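Local coordinates for conserved Archaeal protein (Sulfolobus acidocaldarius, PDB 4OPC) that uses FAD to hydrogenate the geranylgeranyl chains of archaeal membrane lipid precursors, yielding saturated archaeol phospholipids, at residues A186-L192 with K261-G267; V229-I233 with E244-K248. One frame throughout, in Å; residues are numbered along the deposited sequence.

Contact 1. Residues A186-L192 with K261-G267. With FDA (dihydroflavine-adenine dinucleotide), chain B.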
loop_
_atom_site.group_PDB
_atom_site.type_symbol
_atom_site.label_atom_id
_atom_site.label_comp_id
_atom_site.label_asym_id
_atom_site.label_seq_id
_atom_site.Cartn_x
_atom_site.Cartn_y
_atom_site.Cartn_z
ATOM N N ALA A 186 -0.918 10.446 6.635
ATOM C CA ALA A 186 0.317 10.143 7.335
ATOM C C ALA A 186 1.356 11.218 7.025
ATOM O O ALA A 186 1.340 11.828 5.953
ATOM C CB ALA A 186 0.818 8.759 6.963
ATOM N N TYR A 187 2.242 11.474 7.978
ATOM C CA TYR A 187 3.207 12.555 7.887
ATOM C C TYR A 187 4.494 12.092 8.523
ATOM O O TYR A 187 4.452 11.395 9.552
ATOM C CB TYR A 187 2.683 13.773 8.656
ATOM C CG TYR A 187 3.691 14.890 8.756
ATOM C CD1 TYR A 187 3.874 15.780 7.709
ATOM C CD2 TYR A 187 4.475 15.047 9.896
ATOM C CE1 TYR A 187 4.802 16.783 7.793
ATOM C CE2 TYR A 187 5.411 16.052 9.979
ATOM C CZ TYR A 187 5.568 16.921 8.930
ATOM O OH TYR A 187 6.495 17.946 8.968
ATOM N N ARG A 188 5.630 12.460 7.947
ATOM C CA ARG A 188 6.907 12.084 8.534
ATOM C C ARG A 188 7.988 13.125 8.301
ATOM O O ARG A 188 7.925 13.921 7.351
ATOM C CB ARG A 188 7.384 10.731 7.982
ATOM C CG ARG A 188 7.765 10.714 6.486
ATOM C CD ARG A 188 9.239 11.125 6.259
ATOM N NE ARG A 188 9.678 11.022 4.870
ATOM C CZ ARG A 188 9.432 11.934 3.937
ATOM N NH1 ARG A 188 8.724 13.012 4.234
ATOM N NH2 ARG A 188 9.896 11.770 2.698
ATOM N N GLU A 189 9.008 13.078 9.154
ATOM C CA GLU A 189 10.240 13.824 8.952
ATOM C C GLU A 189 11.434 12.890 9.054
ATOM O O GLU A 189 11.355 11.842 9.690
ATOM C CB GLU A 189 10.364 14.972 9.970
ATOM C CG GLU A 189 9.150 15.871 9.974
ATOM C CD GLU A 189 9.243 17.040 10.919
ATOM O OE1 GLU A 189 10.056 16.995 11.875
ATOM O OE2 GLU A 189 8.486 18.011 10.705
ATOM N N VAL A 190 12.529 13.242 8.395
ATOM C CA VAL A 190 13.786 12.552 8.632
ATOM C C VAL A 190 14.713 13.519 9.357
ATOM O O VAL A 190 14.951 14.630 8.880
ATOM C CB VAL A 190 14.428 12.028 7.335
ATOM C CG1 VAL A 190 15.834 11.509 7.615
ATOM C CG2 VAL A 190 13.567 10.936 6.738
ATOM N N LEU A 191 15.208 13.096 10.519
ATOM C CA LEU A 191 16.032 13.940 11.375
ATOM C C LEU A 191 17.287 13.217 11.837
ATOM O O LEU A 191 17.301 11.994 11.964
ATOM C CB LEU A 191 15.225 14.358 12.609
ATOM C CG LEU A 191 13.988 15.219 12.346
ATOM C CD1 LEU A 191 12.821 14.708 13.155
ATOM C CD2 LEU A 191 14.272 16.672 12.688
ATOM N N LEU A 192 18.341 13.988 12.099
ATOM C CA LEU A 192 19.519 13.464 12.782
ATOM C C LEU A 192 19.238 13.366 14.278
ATOM O O LEU A 192 18.401 14.100 14.805
ATOM C CB LEU A 192 20.724 14.376 12.543
ATOM C CG LEU A 192 21.074 14.607 11.072
ATOM C CD1 LEU A 192 22.347 15.436 10.918
ATOM C CD2 LEU A 192 21.206 13.279 10.347
ATOM N N LYS A 261 18.188 19.862 12.598
ATOM C CA LYS A 261 18.833 19.111 11.523
ATOM C C LYS A 261 17.862 18.166 10.817
ATOM O O LYS A 261 17.963 16.938 10.875
ATOM C CB LYS A 261 20.080 18.383 12.019
ATOM C CG LYS A 261 21.155 19.331 12.547
ATOM C CD LYS A 261 21.408 20.479 11.567
ATOM C CE LYS A 261 22.526 21.408 12.038
ATOM N NZ LYS A 261 22.203 22.136 13.294
ATOM N N LEU A 262 16.914 18.779 10.138
ATOM C CA LEU A 262 15.916 18.053 9.378
ATOM C C LEU A 262 16.377 17.843 7.918
ATOM O O LEU A 262 16.907 18.766 7.282
ATOM C CB LEU A 262 14.611 18.832 9.452
ATOM C CG LEU A 262 13.371 18.242 8.797
ATOM C CD1 LEU A 262 12.145 18.603 9.619
ATOM C CD2 LEU A 262 13.238 18.760 7.376
ATOM N N LEU A 263 16.200 16.630 7.396
ATOM C CA LEU A 263 16.591 16.317 6.016
ATOM C C LEU A 263 15.411 16.327 5.041
ATOM O O LEU A 263 15.584 16.623 3.860
ATOM C CB LEU A 263 17.318 14.967 5.925
ATOM C CG LEU A 263 18.762 14.832 6.436
ATOM C CD1 LEU A 263 18.815 14.639 7.925
ATOM C CD2 LEU A 263 19.457 13.677 5.728
ATOM N N VAL A 264 14.222 15.991 5.531
ATOM C CA VAL A 264 13.028 15.970 4.695
ATOM C C VAL A 264 11.782 16.003 5.581
ATOM O O VAL A 264 11.822 15.577 6.733
ATOM C CB VAL A 264 13.004 14.713 3.784
ATOM C CG1 VAL A 264 12.510 13.503 4.544
ATOM C CG2 VAL A 264 12.149 14.945 2.539
ATOM N N LYS A 265 10.682 16.520 5.050
ATOM C CA LYS A 265 9.417 16.553 5.775
ATOM C C LYS A 265 8.241 16.565 4.803
ATOM O O LYS A 265 8.314 17.158 3.711
ATOM C CB LYS A 265 9.363 17.778 6.686
ATOM C CG LYS A 265 9.444 19.084 5.921
ATOM C CD LYS A 265 9.669 20.279 6.831
ATOM C CE LYS A 265 8.521 20.473 7.799
ATOM N NZ LYS A 265 8.640 21.792 8.500
ATOM N N GLY A 266 7.153 15.906 5.186
ATOM C CA GLY A 266 5.982 15.890 4.337
ATOM C C GLY A 266 5.025 14.773 4.653
ATOM O O GLY A 266 5.377 13.808 5.321
ATOM N N GLY A 267 3.813 14.901 4.127
ATOM C CA GLY A 267 2.765 13.932 4.342
ATOM C C GLY A 267 1.993 13.636 3.070
ATOM O O GLY A 267 2.132 14.322 2.062
HETATM P PA FDA B . 3.200 6.903 -5.755
HETATM O O1A FDA B . 2.301 7.936 -5.197
HETATM O O2A FDA B . 4.527 6.665 -5.045
HETATM O O5B FDA B . 3.525 7.263 -7.262
HETATM C C5B FDA B . 2.498 7.780 -8.131
HETATM C C4B FDA B . 3.185 8.548 -9.229
HETATM O O4B FDA B . 2.217 8.921 -10.231
HETATM C C3B FDA B . 3.874 9.842 -8.784
HETATM O O3B FDA B . 5.269 9.808 -9.080
HETATM C C2B FDA B . 3.089 10.949 -9.513
HETATM O O2B FDA B . 3.910 12.042 -9.894
HETATM C C1B FDA B . 2.553 10.202 -10.725
HETATM N N9A FDA B . 1.341 10.724 -11.345
HETATM C C8A FDA B . 0.113 10.893 -10.755
HETATM N N7A FDA B . -0.823 11.305 -11.579
HETATM C C5A FDA B . -0.166 11.403 -12.797
HETATM C C6A FDA B . -0.614 11.738 -14.090
HETATM N N6A FDA B . -1.887 12.000 -14.390
HETATM N N1A FDA B . 0.284 11.687 -15.093
HETATM C C2A FDA B . 1.555 11.384 -14.806
HETATM N N3A FDA B . 2.084 11.012 -13.639
HETATM C C4A FDA B . 1.157 11.015 -12.674
HETATM N N1 FDA B . 4.835 1.757 2.469
HETATM C C2 FDA B . 5.850 0.884 2.768
HETATM O O2 FDA B . 6.010 -0.153 2.131
HETATM N N3 FDA B . 6.698 1.236 3.784
HETATM C C4 FDA B . 6.585 2.323 4.626
HETATM O O4 FDA B . 7.496 2.586 5.408
HETATM C C4X FDA B . 5.487 3.155 4.317
HETATM N N5 FDA B . 5.288 4.284 5.056
HETATM C C5X FDA B . 4.453 5.279 4.592
HETATM C C6 FDA B . 4.454 6.535 5.183
HETATM C C7 FDA B . 3.693 7.578 4.680
HETATM C C7M FDA B . 3.833 8.952 5.281
HETATM C C8 FDA B . 2.861 7.351 3.573
HETATM C C8M FDA B . 2.073 8.485 2.959
HETATM C C9 FDA B . 2.839 6.084 2.985
HETATM C C9A FDA B . 3.639 5.054 3.467
HETATM N N10 FDA B . 3.675 3.773 2.872
HETATM C C10 FDA B . 4.672 2.890 3.224
HETATM C "C1'" FDA B . 2.880 3.462 1.658
HETATM C "C2'" FDA B . 3.744 3.603 0.391
HETATM O "O2'" FDA B . 4.510 4.810 0.435
HETATM C "C3'" FDA B . 2.860 3.634 -0.858
HETATM O "O3'" FDA B . 1.927 2.566 -0.768
HETATM C "C4'" FDA B . 3.601 3.456 -2.191
HETATM O "O4'" FDA B . 4.737 4.315 -2.280
HETATM C "C5'" FDA B . 2.680 3.691 -3.365
HETATM O "O5'" FDA B . 3.426 3.621 -4.598
HETATM P P FDA B . 2.717 4.002 -5.969
HETATM O O1P FDA B . 3.725 3.812 -7.027
HETATM O O2P FDA B . 1.378 3.295 -6.123
HETATM O O3P FDA B . 2.331 5.548 -5.817
HETATM O O HOH W 1 8.503 14.770 1.976
#

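Contact 2. Residues V229-I233 with E244-K248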
loop_
_atom_site.group_PDB
_atom_site.type_symbol
_atom_site.label_atom_id
_atom_site.label_comp_id
_atom_site.label_asym_id
_atom_site.label_seq_id
_atom_site.Cartn_x
_atom_site.Cartn_y
_atom_site.Cartn_z
ATOM N N VAL A 229 10.757 9.493 11.326
ATOM C CA VAL A 229 9.777 9.461 12.415
ATOM C C VAL A 229 8.472 10.075 11.926
ATOM O O VAL A 229 8.470 11.107 11.253
ATOM C CB VAL A 229 10.311 10.166 13.703
ATOM C CG1 VAL A 229 10.891 11.536 13.383
ATOM C CG2 VAL A 229 9.220 10.270 14.751
ATOM N N GLY A 230 7.352 9.436 12.223
ATOM C CA GLY A 230 6.088 9.937 11.723
ATOM C C GLY A 230 4.886 9.292 12.376
ATOM O O GLY A 230 5.001 8.529 13.344
ATOM N N LEU A 231 3.716 9.608 11.834
ATOM C CA LEU A 231 2.480 9.004 12.305
ATOM C C LEU A 231 1.444 8.957 11.204
ATOM O O LEU A 231 1.522 9.695 10.220
ATOM C CB LEU A 231 1.902 9.749 13.526
ATOM C CG LEU A 231 1.112 11.022 13.227
ATOM C CD1 LEU A 231 0.214 11.378 14.416
ATOM C CD2 LEU A 231 2.037 12.192 12.892
ATOM N N GLY A 232 0.468 8.083 11.388
ATOM C CA GLY A 232 -0.697 8.012 10.529
ATOM C C GLY A 232 -1.931 8.086 11.405
ATOM O O GLY A 232 -1.939 7.551 12.529
ATOM N N ILE A 233 -2.965 8.767 10.921
ATOM C CA ILE A 233 -4.250 8.802 11.622
ATOM C C ILE A 233 -5.359 8.512 10.623
ATOM O O ILE A 233 -5.229 8.824 9.438
ATOM C CB ILE A 233 -4.498 10.145 12.338
ATOM C CG1 ILE A 233 -4.638 11.275 11.336
ATOM C CG2 ILE A 233 -3.374 10.459 13.325
ATOM C CD1 ILE A 233 -4.917 12.612 11.983
ATOM N N GLU A 244 -0.411 19.048 13.624
ATOM C CA GLU A 244 -0.532 19.446 15.019
ATOM C C GLU A 244 -0.327 18.251 15.947
ATOM O O GLU A 244 0.293 18.388 16.995
ATOM C CB GLU A 244 -1.856 20.170 15.281
ATOM C CG GLU A 244 -1.921 21.574 14.669
ATOM C CD GLU A 244 -0.856 22.524 15.217
ATOM O OE1 GLU A 244 -0.588 22.502 16.442
ATOM O OE2 GLU A 244 -0.281 23.297 14.419
ATOM N N TYR A 245 -0.824 17.078 15.562
ATOM C CA TYR A 245 -0.521 15.862 16.325
ATOM C C TYR A 245 0.982 15.640 16.366
ATOM O O TYR A 245 1.546 15.326 17.415
ATOM C CB TYR A 245 -1.153 14.622 15.685
ATOM C CG TYR A 245 -2.604 14.376 16.026
ATOM C CD1 TYR A 245 -2.958 13.604 17.124
ATOM C CD2 TYR A 245 -3.619 14.894 15.230
ATOM C CE1 TYR A 245 -4.292 13.367 17.437
ATOM C CE2 TYR A 245 -4.948 14.657 15.526
ATOM C CZ TYR A 245 -5.279 13.895 16.630
ATOM O OH TYR A 245 -6.603 13.667 16.927
ATOM N N TYR A 246 1.626 15.784 15.212
ATOM C CA TYR A 246 3.068 15.570 15.122
ATOM C C TYR A 246 3.835 16.505 16.051
ATOM O O TYR A 246 4.678 16.060 16.829
ATOM C CB TYR A 246 3.566 15.725 13.678
ATOM C CG TYR A 246 5.047 15.439 13.520
ATOM C CD1 TYR A 246 5.506 14.145 13.261
ATOM C CD2 TYR A 246 5.985 16.460 13.629
ATOM C CE1 TYR A 246 6.869 13.885 13.109
ATOM C CE2 TYR A 246 7.345 16.216 13.485
ATOM C CZ TYR A 246 7.780 14.928 13.226
ATOM O OH TYR A 246 9.133 14.698 13.099
ATOM N N LYS A 247 3.545 17.800 15.983
ATOM C CA LYS A 247 4.216 18.764 16.841
ATOM C C LYS A 247 3.990 18.479 18.324
ATOM O O LYS A 247 4.902 18.614 19.142
ATOM C CB LYS A 247 3.740 20.170 16.501
ATOM C CG LYS A 247 4.266 20.701 15.177
ATOM C CD LYS A 247 3.507 21.950 14.748
ATOM C CE LYS A 247 3.411 22.961 15.883
ATOM N NZ LYS A 247 2.567 24.130 15.500
ATOM N N LYS A 248 2.774 18.079 18.667
ATOM C CA LYS A 248 2.415 17.902 20.069
ATOM C C LYS A 248 3.098 16.686 20.697
ATOM O O LYS A 248 3.548 16.749 21.844
ATOM C CB LYS A 248 0.896 17.786 20.221
ATOM C CG LYS A 248 0.416 17.736 21.663
ATOM C CD LYS A 248 -1.105 17.722 21.736
ATOM C CE LYS A 248 -1.597 17.783 23.174
ATOM N NZ LYS A 248 -1.177 19.039 23.853
#

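Contact 1. Residues A186-L192 with K261-G267
Antiparallel pairing shows how an edge strand settles its backbone polar groups. Arg188 N donates to Gly266 O and Gly266 N to Arg188 O, each at 3.0 Å; Val190 N reaches Val264 O at 3.0 Å. Leu263 N returns to Val190 O at 2.8 Å, so Val190 faces two residues, a beta bulge. Leu192 N to Lys261 O, at 3.2 Å, ends the set. Side chains follow suit: Tyr187 OH donates to Glu189 OE2 at 2.6 Å, while Glu189 OE1 is bonded to Tyr246 OH. Lys265 NZ remains 4.4 Å from Glu189 OE2, beyond salt-bridge range. Arg188 NH1 donates to a water at 2.9 Å, which bonds weakly back to Lys265 O at 3.0 Å. A side chain at Gly267 would strike Ala186 O. Ala186 CB lies 3.5 Å from flavin methyl C7M. Strand 261-271 is the outermost in its sheet, whereas 183-193 also bonds to strand 226-234 through Leu231, Val229 and Val227, with helix 242-253 over Tyr187 and Leu191.

Contact 2. Residues V229-I233 with E244-K248
A helix can sit on a sheet when the strand beneath it offers a row of bumps on one face and keeps the other face bare. Here Val229, Leu231 and Ile233 alternate with Gly230 and Gly232. Leu231 is the central knob: its CA-to-CB bond points at the helix, and its two methyls spread between consecutive tyrosines, CD1 at 3.7 Å from Tyr245 CB and CD2 at 3.9 Å from Tyr246 CB. The two rings then diverge along the strand. Tyr245 extends toward Ile233, whose CD1 comes within 4.1 Å of Tyr245 CE2, and Pro213 also touches both side chains. Tyr246 swings the other way and lays the edge of its ring along the strand, CE1 4.3 Å from Gly230 CA and OH 3.6 Å from Val229 CG1. The short segments cross at 136° with their axes 9.0 Å apart. The fold explains this closeness: helix 242-253 belongs to a beta-alpha-beta crossover, leaving strand 226-234 and leading on to the parallel strand 261-271, with 183-193 lying between the two. On the strand's bare side, Gly232 touches the bound phospholipid, so the helix and the lipid lie across the sheet from each other. Around Tyr246 the hollow is closed by aromatic neighbours, Tyr187 meeting it edge-to-face and Trp217 meeting it with ring planes about 20° apart; its hydroxyl is bonded to Glu189. Away from the strand, Lys247 NZ forms a salt bridge with Glu244 OE2 at 3.2 Å along the helix's exposed side.

Overall arrangement
Both contacts belong to one sheet of the geranylgeranyl reductase catalytic domain, and their centres lie 11 Å apart. Contact 1 works within the plane of the sheet, by backbone hydrogen bonding, and runs from buried strand 183-193 out to an exposed edge. Contact 2 works perpendicular to that plane, is buried, and relies on apolar and aromatic shape. It is nested in the chain loop that contact 1 closes. The two are joined by neighbouring strands, with Glu189 O and Val229 N 2.9 Å apart, and by one polar link across the layers, Glu189 OE1 to Tyr246 OH at 2.8 Å. Each also borders a bound molecule, contact 1 the flavin through Ala186 and contact 2 the phospholipid through Gly232.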